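Local coordinates for UPF0135 protein SA1388 (Staphylococcus aureus subsp. aureus, PDB 3LNL) that is of unknown function but belongs to the GTP cyclohydrolase I type 2/NIF3 family, binds zinc at a dinuclear centre and forms a hexameric toroid capped by PII-like domains, at residues D9-L14 and N97-H102; G339-L344 and V357-I362. The protein carries 2 engineered substitutions. One frame throughout, in Å; residues are numbered along the deposited sequence.

Contact 1: residues D9-L14 and N97-H102; sequences DLMTLL and NLIAMH
Helix 7-17 packs on one face of the five-stranded sheet of the NIF3 fold, with segment 9-14 running nearly parallel to strand 97-100: the two axes pass 11.2 Å apart at 14°. The tight part centres on Ile99, whose CG1 branch rises from the sheet anti to its own carbonyl carbon. Its CD1 tip is held by two helix residues, with Leu10 CD2 crossing obliquely at 3.8 Å from Ile99 CD1. Met11 leaves the helix at an angle to the strand but curls back through bends at chi2 (-66°) and chi3 (-57°), which puts its SD 3.7 Å from Ile99 CD1, tip to tip. One turn on, Leu14 reaches down between two strand residues: its CD1 meets Ile99 CG2 at 4.0 Å, and its CD2 lies 4.0 Å from the SD of Met101, which crosses it at about a right angle. Ile66 of strand 64-67 backs both Leu14 and Met101. The solvent side of the helix is looser, with Asp9 and Thr12 exposed there. No hydrogen bond links the two segments, so apolar packing of branched chains and thioethers joins them. Met101 sets its SD on Leu14 while its O accepts from ND1 of the zinc ligand His68; it thus connects the apolar core to the metal site and probably helps orient that imidazole.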
loop_
_atom_site.group_PDB
_atom_site.type_symbol
_atom_site.label_atom_id
_atom_site.label_comp_id
_atom_site.label_asym_id
_atom_site.label_seq_id
_atom_site.Cartn_x
_atom_site.Cartn_y
_atom_site.Cartn_z
ATOM N N ASP B 9 7.496 4.621 39.709
ATOM C CA ASP B 9 7.336 6.008 40.209
ATOM C C ASP B 9 8.099 6.976 39.300
ATOM O O ASP B 9 7.580 8.046 38.946
ATOM C CB ASP B 9 7.835 6.168 41.655
ATOM C CG ASP B 9 7.175 5.196 42.600
ATOM O OD1 ASP B 9 5.971 5.379 42.797
ATOM O OD2 ASP B 9 7.854 4.276 43.134
ATOM N N LEU B 10 9.315 6.613 38.913
ATOM C CA LEU B 10 10.063 7.496 38.042
ATOM C C LEU B 10 9.331 7.669 36.702
ATOM O O LEU B 10 9.247 8.783 36.154
ATOM C CB LEU B 10 11.465 6.970 37.805
ATOM C CG LEU B 10 12.378 7.774 36.850
ATOM C CD1 LEU B 10 12.579 9.253 37.331
ATOM C CD2 LEU B 10 13.780 7.080 36.632
ATOM N N MET B 11 8.825 6.575 36.137
ATOM C CA MET B 11 8.102 6.645 34.870
ATOM C C MET B 11 6.910 7.595 34.928
ATOM O O MET B 11 6.656 8.370 33.975
ATOM C CB MET B 11 7.647 5.258 34.436
ATOM C CG MET B 11 8.836 4.393 33.957
ATOM S SD MET B 11 9.601 5.040 32.452
ATOM C CE MET B 11 8.282 5.087 31.311
ATOM N N THR B 12 6.147 7.529 36.018
ATOM C CA THR B 12 5.010 8.441 36.210
ATOM C C THR B 12 5.466 9.903 36.225
ATOM O O THR B 12 4.833 10.767 35.628
ATOM C CB THR B 12 4.252 8.117 37.525
ATOM O OG1 THR B 12 3.837 6.743 37.500
ATOM C CG2 THR B 12 3.058 9.023 37.692
ATOM N N LEU B 13 6.573 10.186 36.892
ATOM C CA LEU B 13 7.080 11.550 36.954
ATOM C C LEU B 13 7.546 12.020 35.585
ATOM O O LEU B 13 7.191 13.109 35.147
ATOM C CB LEU B 13 8.214 11.630 37.978
ATOM C CG LEU B 13 8.845 13.010 38.251
ATOM C CD1 LEU B 13 7.743 13.996 38.659
ATOM C CD2 LEU B 13 9.885 12.863 39.369
ATOM N N LEU B 14 8.302 11.168 34.886
ATOM C CA LEU B 14 8.800 11.481 33.546
ATOM C C LEU B 14 7.661 11.765 32.589
ATOM O O LEU B 14 7.683 12.751 31.830
ATOM C CB LEU B 14 9.628 10.339 32.989
ATOM C CG LEU B 14 10.928 10.091 33.757
ATOM C CD1 LEU B 14 11.774 8.947 33.129
ATOM C CD2 LEU B 14 11.757 11.393 33.884
ATOM N N ASN B 97 18.395 -0.525 34.503
ATOM C CA ASN B 97 17.207 -0.171 33.804
ATOM C C ASN B 97 17.488 0.967 32.815
ATOM O O ASN B 97 18.171 1.930 33.154
ATOM C CB ASN B 97 16.156 0.307 34.808
ATOM C CG ASN B 97 15.945 -0.653 35.926
ATOM O OD1 ASN B 97 15.297 -1.673 35.738
ATOM N ND2 ASN B 97 16.490 -0.338 37.111
ATOM N N LEU B 98 16.895 0.880 31.630
ATOM C CA LEU B 98 17.116 1.828 30.554
ATOM C C LEU B 98 15.771 2.357 30.090
ATOM O O LEU B 98 14.938 1.591 29.604
ATOM C CB LEU B 98 17.865 1.174 29.365
ATOM C CG LEU B 98 18.045 2.119 28.148
ATOM C CD1 LEU B 98 18.920 3.383 28.537
ATOM C CD2 LEU B 98 18.625 1.411 26.926
ATOM N N ILE B 99 15.605 3.664 30.194
ATOM C CA ILE B 99 14.411 4.360 29.711
ATOM C C ILE B 99 14.817 5.276 28.551
ATOM O O ILE B 99 15.852 5.929 28.612
ATOM C CB ILE B 99 13.827 5.257 30.862
ATOM C CG1 ILE B 99 13.352 4.366 32.034
ATOM C CG2 ILE B 99 12.749 6.266 30.330
ATOM C CD1 ILE B 99 13.198 5.167 33.433
ATOM N N ALA B 100 14.013 5.294 27.492
ATOM C CA ALA B 100 14.252 6.150 26.375
ATOM C C ALA B 100 13.214 7.273 26.385
ATOM O O ALA B 100 11.985 7.031 26.379
ATOM C CB ALA B 100 14.125 5.384 25.020
ATOM N N MET B 101 13.714 8.495 26.388
ATOM C CA MET B 101 12.880 9.685 26.207
ATOM C C MET B 101 13.306 10.275 24.888
ATOM O O MET B 101 14.210 11.154 24.840
ATOM C CB MET B 101 13.086 10.651 27.396
ATOM C CG MET B 101 12.508 10.094 28.739
ATOM S SD MET B 101 12.844 11.281 30.045
ATOM C CE MET B 101 11.482 12.452 29.768
ATOM N N HIS B 102 12.668 9.775 23.807
ATOM C CA HIS B 102 13.118 10.082 22.475
ATOM C C HIS B 102 12.316 11.218 21.856
ATOM O O HIS B 102 12.456 12.353 22.318
ATOM C CB HIS B 102 13.177 8.853 21.587
ATOM C CG HIS B 102 13.912 9.089 20.316
ATOM N ND1 HIS B 102 13.562 8.484 19.123
ATOM C CD2 HIS B 102 14.952 9.916 20.039
ATOM C CE1 HIS B 102 14.383 8.911 18.168
ATOM N NE2 HIS B 102 15.224 9.790 18.691
#

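Contact 2: residues G339-L344 and V357-I362; sequences GLKTLL and VEASTI
Strand 357-359 is an outermost strand, within this chain, of the mixed five-stranded sheet in the NIF3 α/β fold, and it returns beneath helix 336-350, which precedes it in the chain. The short axes run at 165°, nearly antiparallel, and come within 7.5 Å. Val357 opens the strand and turns its side chain up to the helix, with CG1 anti to the backbone N (chi1 -177°). The two methyls divide the work: CG1 fits against the root of Lys341, 3.9 Å from Lys341 CG, while CG2 takes Leu344, which crosses it at about a right angle with Leu344 CD2 3.9 Å from Val357 CG2. Lys341, extended beyond CG, slides past Val357 in the opposite direction and lays its CE 3.6 Å from Val357 O. Glu358 points away from the helix, and its OE1 forms a salt bridge with Lys60; its backbone pairs with Val43 and Thr45 of the parallel neighbour strand 43-46, Thr45 also bonding the backbone of Ser360. Ala359 faces the helix again, its CB 4.3 Å from Lys341 CB. Its N is directed to the side not used by strand 43-46, where a water bridges it to the lysine, accepting at 2.8 Å from Ala359 N and at 2.6 Å from Lys341 NZ. Beyond the strand, Ser360 OG hydrogen-bonds OE2 of Glu56, whose OE1 takes Thr361 N, so that one carboxylate of helix 51-60 holds the turn that follows. Ile362 closes this ST turn, its N donating to Ser360 OG at 3.2 Å with an N-H...O angle of 158°.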
loop_
_atom_site.group_PDB
_atom_site.type_symbol
_atom_site.label_atom_id
_atom_site.label_comp_id
_atom_site.label_asym_id
_atom_site.label_seq_id
_atom_site.Cartn_x
_atom_site.Cartn_y
_atom_site.Cartn_z
ATOM N N GLY B 339 20.973 18.987 29.969
ATOM C CA GLY B 339 19.656 19.604 30.030
ATOM C C GLY B 339 18.647 18.739 30.775
ATOM O O GLY B 339 17.841 19.238 31.561
ATOM N N LEU B 340 18.647 17.449 30.497
ATOM C CA LEU B 340 17.696 16.560 31.142
ATOM C C LEU B 340 18.081 16.340 32.613
ATOM O O LEU B 340 17.188 16.239 33.489
ATOM C CB LEU B 340 17.592 15.220 30.423
ATOM C CG LEU B 340 16.611 14.198 31.024
ATOM C CD1 LEU B 340 15.100 14.776 30.984
ATOM C CD2 LEU B 340 16.766 12.840 30.245
ATOM N N LYS B 341 19.386 16.326 32.901
ATOM C CA LYS B 341 19.844 16.270 34.280
ATOM C C LYS B 341 19.276 17.440 35.069
ATOM O O LYS B 341 18.763 17.252 36.166
ATOM C CB LYS B 341 21.350 16.269 34.409
ATOM C CG LYS B 341 21.817 16.537 35.893
ATOM C CD LYS B 341 23.163 17.101 35.989
ATOM C CE LYS B 341 23.567 17.330 37.440
ATOM N NZ LYS B 341 25.048 17.318 37.594
ATOM N N THR B 342 19.365 18.645 34.508
ATOM C CA THR B 342 18.847 19.833 35.189
ATOM C C THR B 342 17.324 19.728 35.406
ATOM O O THR B 342 16.813 19.912 36.514
ATOM C CB THR B 342 19.216 21.118 34.411
ATOM O OG1 THR B 342 20.627 21.208 34.391
ATOM C CG2 THR B 342 18.562 22.432 35.076
ATOM N N LEU B 343 16.614 19.377 34.357
ATOM C CA LEU B 343 15.172 19.175 34.476
ATOM C C LEU B 343 14.852 18.173 35.594
ATOM O O LEU B 343 14.048 18.446 36.481
ATOM C CB LEU B 343 14.577 18.690 33.166
ATOM C CG LEU B 343 14.522 19.680 31.990
ATOM C CD1 LEU B 343 14.031 18.967 30.762
ATOM C CD2 LEU B 343 13.657 20.950 32.304
ATOM N N LEU B 344 15.471 17.006 35.536
ATOM C CA LEU B 344 15.129 15.937 36.475
ATOM C C LEU B 344 15.460 16.299 37.921
ATOM O O LEU B 344 14.694 15.971 38.842
ATOM C CB LEU B 344 15.806 14.630 36.082
ATOM C CG LEU B 344 15.291 13.375 36.804
ATOM C CD1 LEU B 344 13.762 13.145 36.726
ATOM C CD2 LEU B 344 16.013 12.099 36.241
ATOM N N VAL B 357 21.280 12.515 40.173
ATOM C CA VAL B 357 21.196 12.491 38.748
ATOM C C VAL B 357 22.515 13.066 38.228
ATOM O O VAL B 357 23.014 14.060 38.769
ATOM C CB VAL B 357 20.018 13.329 38.254
ATOM C CG1 VAL B 357 19.908 13.235 36.723
ATOM C CG2 VAL B 357 18.690 12.905 38.938
ATOM N N GLU B 358 23.113 12.409 37.242
ATOM C CA GLU B 358 24.351 12.931 36.636
ATOM C C GLU B 358 24.221 12.789 35.149
ATOM O O GLU B 358 23.665 11.803 34.658
ATOM C CB GLU B 358 25.562 12.117 37.111
ATOM C CG GLU B 358 25.970 12.379 38.540
ATOM C CD GLU B 358 27.259 11.653 38.880
ATOM O OE1 GLU B 358 28.220 11.717 38.091
ATOM O OE2 GLU B 358 27.284 10.935 39.900
ATOM N N ALA B 359 24.746 13.757 34.424
ATOM C CA ALA B 359 24.851 13.677 32.999
ATOM C C ALA B 359 26.127 12.843 32.648
ATOM O O ALA B 359 27.195 13.121 33.195
ATOM C CB ALA B 359 24.963 15.081 32.457
ATOM N N SER B 360 25.999 11.791 31.842
ATOM C CA SER B 360 27.176 11.039 31.362
ATOM C C SER B 360 28.147 11.984 30.673
ATOM O O SER B 360 27.762 12.781 29.828
ATOM C CB SER B 360 26.804 9.934 30.344
ATOM O OG SER B 360 27.996 9.354 29.761
ATOM N N THR B 361 29.405 11.891 31.073
ATOM C CA THR B 361 30.484 12.707 30.551
ATOM C C THR B 361 31.117 12.098 29.310
ATOM O O THR B 361 31.974 12.716 28.694
ATOM C CB THR B 361 31.629 12.825 31.629
ATOM O OG1 THR B 361 32.139 11.496 31.933
ATOM C CG2 THR B 361 31.095 13.411 32.935
ATOM N N ILE B 362 30.737 10.882 28.941
ATOM C CA ILE B 362 31.393 10.226 27.820
ATOM C C ILE B 362 30.989 10.871 26.476
ATOM O O ILE B 362 29.824 11.022 26.188
ATOM C CB ILE B 362 31.113 8.730 27.856
ATOM C CG1 ILE B 362 31.800 8.148 29.123
ATOM C CG2 ILE B 362 31.676 8.019 26.546
ATOM C CD1 ILE B 362 31.322 6.872 29.472
HETATM O O HOH W 1 26.170 15.659 35.905
#

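Contacts 1 and 2 belong to two helices, 7-17 and 336-350, packed side by side on one sheet; strand 97-100 and strand 357-359 lie on opposite flanks of the central pair 64-67 and 43-46. Their centres are 14 Å apart, yet the cores join: Leu344 CD1 lies 3.9 Å from Leu14 CD2, and Leu340 CD2 lies 4.2 Å from Met101 SD. Contact 1 is nearer the dinuclear centre. The Met101 side chain is about 6 Å from that of His68 and about 10 Å from a zinc ion, whereas in contact 2 the Ala359 side chain is about 12 Å from that of His68.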